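Local coordinates for protein [4Fe-4S]-dependent U34-ARNt thiolase (Methanococcus maripaludis, PDB 6SCY) that probably acts as an ATP-dependent, [4Fe-4S] cluster-containing thiolase that modifies uridine 34 of tRNA, at residues L56-Y67 with G97-Y108. Numbering follows the deposited sequence.
With SO4 (sulfate ion), chain L.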
ATOM      1  N   LEU A  56      16.212  23.903   5.898  1.00 56.26           N
ATOM      2  CA  LEU A  56      15.450  24.494   6.993  1.00 57.01           C
ATOM      3  C   LEU A  56      14.304  25.345   6.452  1.00 67.01           C
ATOM      4  O   LEU A  56      14.499  26.119   5.502  1.00 68.52           O
ATOM      5  CB  LEU A  56      16.367  25.352   7.861  1.00 56.47           C
ATOM      6  CG  LEU A  56      16.856  24.715   9.136  1.00 60.48           C
ATOM      7  CD1 LEU A  56      17.962  23.738   8.864  1.00 60.47           C
ATOM      8  CD2 LEU A  56      17.322  25.769  10.106  1.00 62.78           C
ATOM      9  N   SER A  57      13.105  25.201   7.052  1.00 64.94           N
ATOM     10  CA  SER A  57      11.926  25.951   6.626  1.00 65.08           C
ATOM     11  C   SER A  57      11.189  26.655   7.780  1.00 70.80           C
ATOM     12  O   SER A  57      10.125  27.241   7.555  1.00 72.26           O
ATOM     13  CB  SER A  57      10.988  25.061   5.821  1.00 68.25           C
ATOM     14  OG  SER A  57      10.587  23.935   6.581  1.00 77.68           O
ATOM     15  N   GLY A  58      11.763  26.614   8.986  1.00 66.40           N
ATOM     16  CA  GLY A  58      11.203  27.281  10.158  1.00 65.90           C
ATOM     17  C   GLY A  58      10.234  26.506  11.036  1.00 69.08           C
ATOM     18  O   GLY A  58       9.984  26.908  12.179  1.00 69.14           O
ATOM     19  N   GLY A  59       9.696  25.406  10.517  1.00 64.66           N
ATOM     20  CA  GLY A  59       8.753  24.562  11.245  1.00 64.14           C
ATOM     21  C   GLY A  59       9.415  23.709  12.302  1.00 67.21           C
ATOM     22  O   GLY A  59      10.645  23.588  12.311  1.00 67.42           O
ATOM     23  N   LYS A  60       8.605  23.107  13.206  1.00 62.24           N
ATOM     24  CA  LYS A  60       9.106  22.264  14.303  1.00 61.11           C
ATOM     25  C   LYS A  60      10.107  21.219  13.819  1.00 63.26           C
ATOM     26  O   LYS A  60      11.206  21.185  14.353  1.00 62.17           O
ATOM     27  CB  LYS A  60       7.981  21.635  15.145  1.00 63.61           C
ATOM     28  CG  LYS A  60       6.792  21.117  14.348  1.00 81.02           C
ATOM     29  CD  LYS A  60       6.343  19.749  14.826  1.00 91.01           C
ATOM     30  CE  LYS A  60       5.175  19.235  14.018  1.00101.94           C
ATOM     31  NZ  LYS A  60       5.561  18.877  12.619  1.00111.15           N
ATOM     32  N   ASP A  61       9.774  20.463  12.742  1.00 59.71           N
ATOM     33  CA  ASP A  61      10.606  19.417  12.119  1.00 59.02           C
ATOM     34  C   ASP A  61      12.021  19.884  11.794  1.00 61.95           C
ATOM     35  O   ASP A  61      12.968  19.335  12.350  1.00 61.94           O
ATOM     36  CB  ASP A  61       9.932  18.845  10.863  1.00 60.82           C
ATOM     37  CG  ASP A  61       8.572  18.222  11.104  1.00 69.94           C
ATOM     38  OD1 ASP A  61       8.519  17.148  11.723  1.00 69.87           O
ATOM     39  OD2 ASP A  61       7.561  18.805  10.650  1.00 75.17           O
ATOM     40  N   SER A  62      12.160  20.924  10.941  1.00 57.38           N
ATOM     41  CA  SER A  62      13.447  21.492  10.521  1.00 56.61           C
ATOM     42  C   SER A  62      14.294  22.038  11.654  1.00 58.51           C
ATOM     43  O   SER A  62      15.509  21.925  11.574  1.00 58.14           O
ATOM     44  CB  SER A  62      13.260  22.548   9.442  1.00 61.01           C
ATOM     45  OG  SER A  62      13.273  21.921   8.170  1.00 73.38           O
ATOM     46  N   LEU A  63      13.669  22.618  12.697  1.00 53.98           N
ATOM     47  CA  LEU A  63      14.343  23.149  13.890  1.00 53.20           C
ATOM     48  C   LEU A  63      14.763  22.028  14.866  1.00 56.52           C
ATOM     49  O   LEU A  63      15.866  22.094  15.422  1.00 56.12           O
ATOM     50  CB  LEU A  63      13.449  24.187  14.581  1.00 53.15           C
ATOM     51  CG  LEU A  63      13.755  25.660  14.288  1.00 57.31           C
ATOM     52  CD1 LEU A  63      13.483  26.029  12.836  1.00 56.89           C
ATOM     53  CD2 LEU A  63      12.936  26.553  15.173  1.00 59.97           C
ATOM     54  N   VAL A  64      13.896  20.989  15.043  1.00 51.66           N
ATOM     55  CA  VAL A  64      14.144  19.796  15.874  1.00 50.27           C
ATOM     56  C   VAL A  64      15.306  19.013  15.269  1.00 53.11           C
ATOM     57  O   VAL A  64      16.224  18.636  15.999  1.00 53.23           O
ATOM     58  CB  VAL A  64      12.871  18.933  16.054  1.00 53.37           C
ATOM     59  CG1 VAL A  64      13.199  17.512  16.486  1.00 53.05           C
ATOM     60  CG2 VAL A  64      11.925  19.574  17.050  1.00 53.06           C
ATOM     61  N   MET A  65      15.282  18.817  13.932  1.00 48.14           N
ATOM     62  CA  MET A  65      16.345  18.154  13.177  1.00 47.56           C
ATOM     63  C   MET A  65      17.631  18.983  13.262  1.00 52.00           C
ATOM     64  O   MET A  65      18.703  18.420  13.467  1.00 52.27           O
ATOM     65  CB  MET A  65      15.929  17.973  11.705  1.00 49.73           C
ATOM     66  CG  MET A  65      16.991  17.320  10.847  1.00 52.92           C
ATOM     67  SD  MET A  65      16.748  17.574   9.085  1.00 56.91           S
ATOM     68  CE  MET A  65      17.126  19.282   8.961  1.00 53.55           C
ATOM     69  N   ALA A  66      17.517  20.312  13.119  1.00 48.88           N
ATOM     70  CA  ALA A  66      18.655  21.231  13.182  1.00 49.06           C
ATOM     71  C   ALA A  66      19.315  21.219  14.563  1.00 54.78           C
ATOM     72  O   ALA A  66      20.545  21.277  14.638  1.00 54.35           O
ATOM     73  CB  ALA A  66      18.223  22.641  12.811  1.00 49.48           C
ATOM     74  N   TYR A  67      18.503  21.116  15.649  1.00 51.89           N
ATOM     75  CA  TYR A  67      18.994  21.078  17.028  1.00 51.76           C
ATOM     76  C   TYR A  67      19.728  19.771  17.317  1.00 54.31           C
ATOM     77  O   TYR A  67      20.791  19.807  17.948  1.00 55.21           O
ATOM     78  CB  TYR A  67      17.852  21.286  18.036  1.00 53.55           C
ATOM     79  CG  TYR A  67      18.281  21.191  19.488  1.00 56.57           C
ATOM     80  CD1 TYR A  67      18.319  19.964  20.146  1.00 58.92           C
ATOM     81  CD2 TYR A  67      18.616  22.329  20.213  1.00 57.78           C
ATOM     82  CE1 TYR A  67      18.711  19.869  21.480  1.00 60.25           C
ATOM     83  CE2 TYR A  67      18.989  22.250  21.555  1.00 59.19           C
ATOM     84  CZ  TYR A  67      19.038  21.018  22.185  1.00 69.24           C
ATOM     85  OH  TYR A  67      19.405  20.934  23.510  1.00 73.83           O
ATOM     86  N   GLY A  97       8.509  32.615   8.560  1.00105.29           N
ATOM     87  CA  GLY A  97       8.912  31.222   8.699  1.00103.95           C
ATOM     88  C   GLY A  97      10.415  31.110   8.677  1.00104.69           C
ATOM     89  O   GLY A  97      11.007  30.505   9.572  1.00104.39           O
ATOM     90  N   ILE A  98      11.041  31.754   7.672  1.00 98.77           N
ATOM     91  CA  ILE A  98      12.494  31.831   7.516  1.00 97.60           C
ATOM     92  C   ILE A  98      13.073  32.651   8.681  1.00100.16           C
ATOM     93  O   ILE A  98      14.137  32.299   9.181  1.00 99.95           O
ATOM     94  CB  ILE A  98      12.902  32.375   6.115  1.00100.47           C
ATOM     95  CG1 ILE A  98      12.419  31.426   4.996  1.00100.74           C
ATOM     96  CG2 ILE A  98      14.418  32.618   6.004  1.00100.92           C
ATOM     97  CD1 ILE A  98      12.287  32.058   3.619  1.00106.97           C
ATOM     98  N   ASP A  99      12.343  33.687   9.156  1.00 95.55           N
ATOM     99  CA  ASP A  99      12.761  34.518  10.291  1.00 95.00           C
ATOM    100  C   ASP A  99      13.016  33.696  11.558  1.00 96.37           C
ATOM    101  O   ASP A  99      14.024  33.926  12.228  1.00 95.37           O
ATOM    102  CB  ASP A  99      11.759  35.652  10.563  1.00 97.48           C
ATOM    103  CG  ASP A  99      11.877  36.850   9.633  1.00113.02           C
ATOM    104  OD1 ASP A  99      13.021  37.297   9.372  1.00113.94           O
ATOM    105  OD2 ASP A  99      10.824  37.356   9.182  1.00121.70           O
ATOM    106  N   ALA A 100      12.132  32.718  11.857  1.00 91.90           N
ATOM    107  CA  ALA A 100      12.260  31.819  13.009  1.00 91.00           C
ATOM    108  C   ALA A 100      13.456  30.872  12.835  1.00 92.59           C
ATOM    109  O   ALA A 100      14.151  30.577  13.816  1.00 92.30           O
ATOM    110  CB  ALA A 100      10.980  31.023  13.197  1.00 91.71           C
ATOM    111  N   ALA A 101      13.705  30.427  11.579  1.00 86.77           N
ATOM    112  CA  ALA A 101      14.817  29.542  11.218  1.00 85.50           C
ATOM    113  C   ALA A 101      16.174  30.264  11.274  1.00 86.46           C
ATOM    114  O   ALA A 101      17.173  29.647  11.649  1.00 86.02           O
ATOM    115  CB  ALA A 101      14.590  28.944   9.838  1.00 86.25           C
ATOM    116  N   VAL A 102      16.210  31.561  10.890  1.00 80.66           N
ATOM    117  CA  VAL A 102      17.409  32.405  10.913  1.00 79.22           C
ATOM    118  C   VAL A 102      17.765  32.718  12.371  1.00 81.41           C
ATOM    119  O   VAL A 102      18.921  32.548  12.766  1.00 81.29           O
ATOM    120  CB  VAL A 102      17.249  33.687  10.057  1.00 82.68           C
ATOM    121  CG1 VAL A 102      18.368  34.691  10.324  1.00 82.42           C
ATOM    122  CG2 VAL A 102      17.194  33.348   8.574  1.00 82.44           C
ATOM    123  N   LYS A 103      16.760  33.125  13.174  1.00 76.46           N
ATOM    124  CA  LYS A 103      16.921  33.474  14.592  1.00 75.85           C
ATOM    125  C   LYS A 103      17.376  32.272  15.455  1.00 76.98           C
ATOM    126  O   LYS A 103      18.020  32.489  16.491  1.00 76.50           O
ATOM    127  CB  LYS A 103      15.667  34.174  15.153  1.00 79.26           C
ATOM    128  CG  LYS A 103      15.631  35.651  14.733  1.00102.36           C
ATOM    129  CD  LYS A 103      14.527  36.481  15.379  1.00114.81           C
ATOM    130  CE  LYS A 103      14.727  37.957  15.076  1.00128.30           C
ATOM    131  NZ  LYS A 103      13.343  38.580  14.674  1.00138.85           N
ATOM    132  N   PHE A 104      17.088  31.017  15.003  1.00 70.58           N
ATOM    133  CA  PHE A 104      17.546  29.781  15.652  1.00 68.91           C
ATOM    134  C   PHE A 104      19.034  29.614  15.310  1.00 72.60           C
ATOM    135  O   PHE A 104      19.845  29.373  16.209  1.00 72.15           O
ATOM    136  CB  PHE A 104      16.731  28.553  15.173  1.00 69.83           C
ATOM    137  CG  PHE A 104      17.246  27.191  15.605  1.00 70.09           C
ATOM    138  CD1 PHE A 104      16.803  26.603  16.782  1.00 72.14           C
ATOM    139  CD2 PHE A 104      18.139  26.482  14.809  1.00 71.07           C
ATOM    140  CE1 PHE A 104      17.272  25.341  17.170  1.00 72.37           C
ATOM    141  CE2 PHE A 104      18.623  25.236  15.213  1.00 73.29           C
ATOM    142  CZ  PHE A 104      18.178  24.670  16.384  1.00 71.08           C
ATOM    143  N   CYS A 105      19.382  29.760  14.008  1.00 69.18           N
ATOM    144  CA  CYS A 105      20.743  29.654  13.476  1.00 69.55           C
ATOM    145  C   CYS A 105      21.698  30.641  14.128  1.00 75.94           C
ATOM    146  O   CYS A 105      22.893  30.359  14.242  1.00 75.80           O
ATOM    147  CB  CYS A 105      20.746  29.796  11.959  1.00 69.77           C
ATOM    148  SG  CYS A 105      20.403  28.257  11.074  1.00 73.65           S
ATOM    149  N   GLU A 106      21.166  31.798  14.555  1.00 73.85           N
ATOM    150  CA  GLU A 106      21.921  32.839  15.246  1.00 74.07           C
ATOM    151  C   GLU A 106      22.150  32.409  16.706  1.00 78.50           C
ATOM    152  O   GLU A 106      23.299  32.377  17.164  1.00 78.03           O
ATOM    153  CB  GLU A 106      21.175  34.185  15.187  1.00 75.43           C
ATOM    154  CG  GLU A 106      21.128  34.828  13.811  1.00 85.45           C
ATOM    155  CD  GLU A 106      20.312  36.104  13.694  1.00110.16           C
ATOM    156  OE1 GLU A 106      19.375  36.316  14.503  1.00 97.55           O
ATOM    157  OE2 GLU A 106      20.603  36.887  12.763  1.00112.95           O
ATOM    158  N   GLU A 107      21.054  32.036  17.410  1.00 75.29           N
ATOM    159  CA  GLU A 107      21.060  31.602  18.809  1.00 75.35           C
ATOM    160  C   GLU A 107      21.868  30.314  19.059  1.00 79.42           C
ATOM    161  O   GLU A 107      22.403  30.140  20.158  1.00 79.28           O
ATOM    162  CB  GLU A 107      19.620  31.431  19.313  1.00 76.87           C
ATOM    163  CG  GLU A 107      19.463  31.701  20.802  1.00 89.91           C
ATOM    164  CD  GLU A 107      18.096  31.401  21.386  1.00119.45           C
ATOM    165  OE1 GLU A 107      18.024  30.584  22.333  1.00116.25           O
ATOM    166  OE2 GLU A 107      17.098  31.989  20.908  1.00118.01           O
ATOM    167  N   TYR A 108      21.959  29.424  18.049  1.00 75.29           N
ATOM    168  CA  TYR A 108      22.657  28.147  18.176  1.00 74.50           C
ATOM    169  C   TYR A 108      24.005  28.080  17.428  1.00 79.37           C
ATOM    170  O   TYR A 108      24.752  27.114  17.606  1.00 78.90           O
ATOM    171  CB  TYR A 108      21.723  26.998  17.782  1.00 74.63           C
ATOM    172  CG  TYR A 108      20.678  26.721  18.844  1.00 75.13           C
ATOM    173  CD1 TYR A 108      19.481  27.428  18.872  1.00 77.11           C
ATOM    174  CD2 TYR A 108      20.908  25.787  19.849  1.00 75.42           C
ATOM    175  CE1 TYR A 108      18.523  27.193  19.859  1.00 77.89           C
ATOM    176  CE2 TYR A 108      19.959  25.545  20.843  1.00 76.07           C
ATOM    177  CZ  TYR A 108      18.763  26.246  20.839  1.00 82.73           C
ATOM    178  OH  TYR A 108      17.815  26.017  21.808  1.00 82.22           O
TER
HETATM  179  S   SO4 L 410       8.744  21.815   8.674  1.00149.05           S
HETATM  180  O1  SO4 L 410      10.145  21.400   8.677  1.00148.52           O
HETATM  181  O2  SO4 L 410       8.667  23.224   8.323  1.00149.42           O
HETATM  182  O3  SO4 L 410       8.144  21.598   9.988  1.00148.78           O
HETATM  183  O4  SO4 L 410       8.002  21.045   7.684  1.00149.66           O
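Sulfate O2 is gripped twice from the turn that runs into helix 60-67: Ser-57 OG donates to it at 2.7 Å, and Gly-59 N, at the N-cap position, adds a weak bond. Ser-62 N reaches sulfate O1 at 3.1 Å, and Asp-61 N bonds weakly to O3. The run from Ser-57 to Ser-62 reads SGGKDS, the PP-loop signature, so the ion, probably from the crystallisation liquor, is consistent with a phosphate position of ATP.

Behind this loop lies helix 97-108. Gly-58 CA makes a CH···O contact of 3.3 Å with Gly-97 O; the positive phi of Gly-58 by itself calls for glycine. Ala-101 CB lies against the backbone of Gly-58, and Leu-56 CD2 and Leu-63 CD1 close on the same alanine.

Phe-104 buries more surface here than any other residue. Its chi1 of 171° turns CG away from the main-chain nitrogen and sends the ring across to helix 60-67. Leu-63 CG sits over one face, 4.0 Å from Phe-104 CG, while Tyr-108 CD1, from the same segment as the phenylalanine, lies over the opposite face toward the rim. Ala-66 CB comes obliquely to Phe-104 CE2 at 3.6 Å, and Tyr-67 CB meets Phe-104 CZ at 3.8 Å. With an alanine in place of Phe-104, a gap would probably open between the helices, costing Ala-66 its aromatic neighbour and Leu-63 the ring it lies over. Farther on, Tyr-67 CE2 meets Tyr-108 CE2 at 3.5 Å, the ring planes inclined at 80°.

The two helices run nearly parallel, 13° apart, as expected for successive beta-alpha-beta crossovers packed on one side of the parallel sheet; Leu-56 and Cys-105 both touch Ala-83 of strand 80-87. No hydrogen bond joins the segments: apolar packing joins the helices and, at Gly-58, reaches the back of the loop, whose hydroxyl and amide donors meet the anion, two of them weakly.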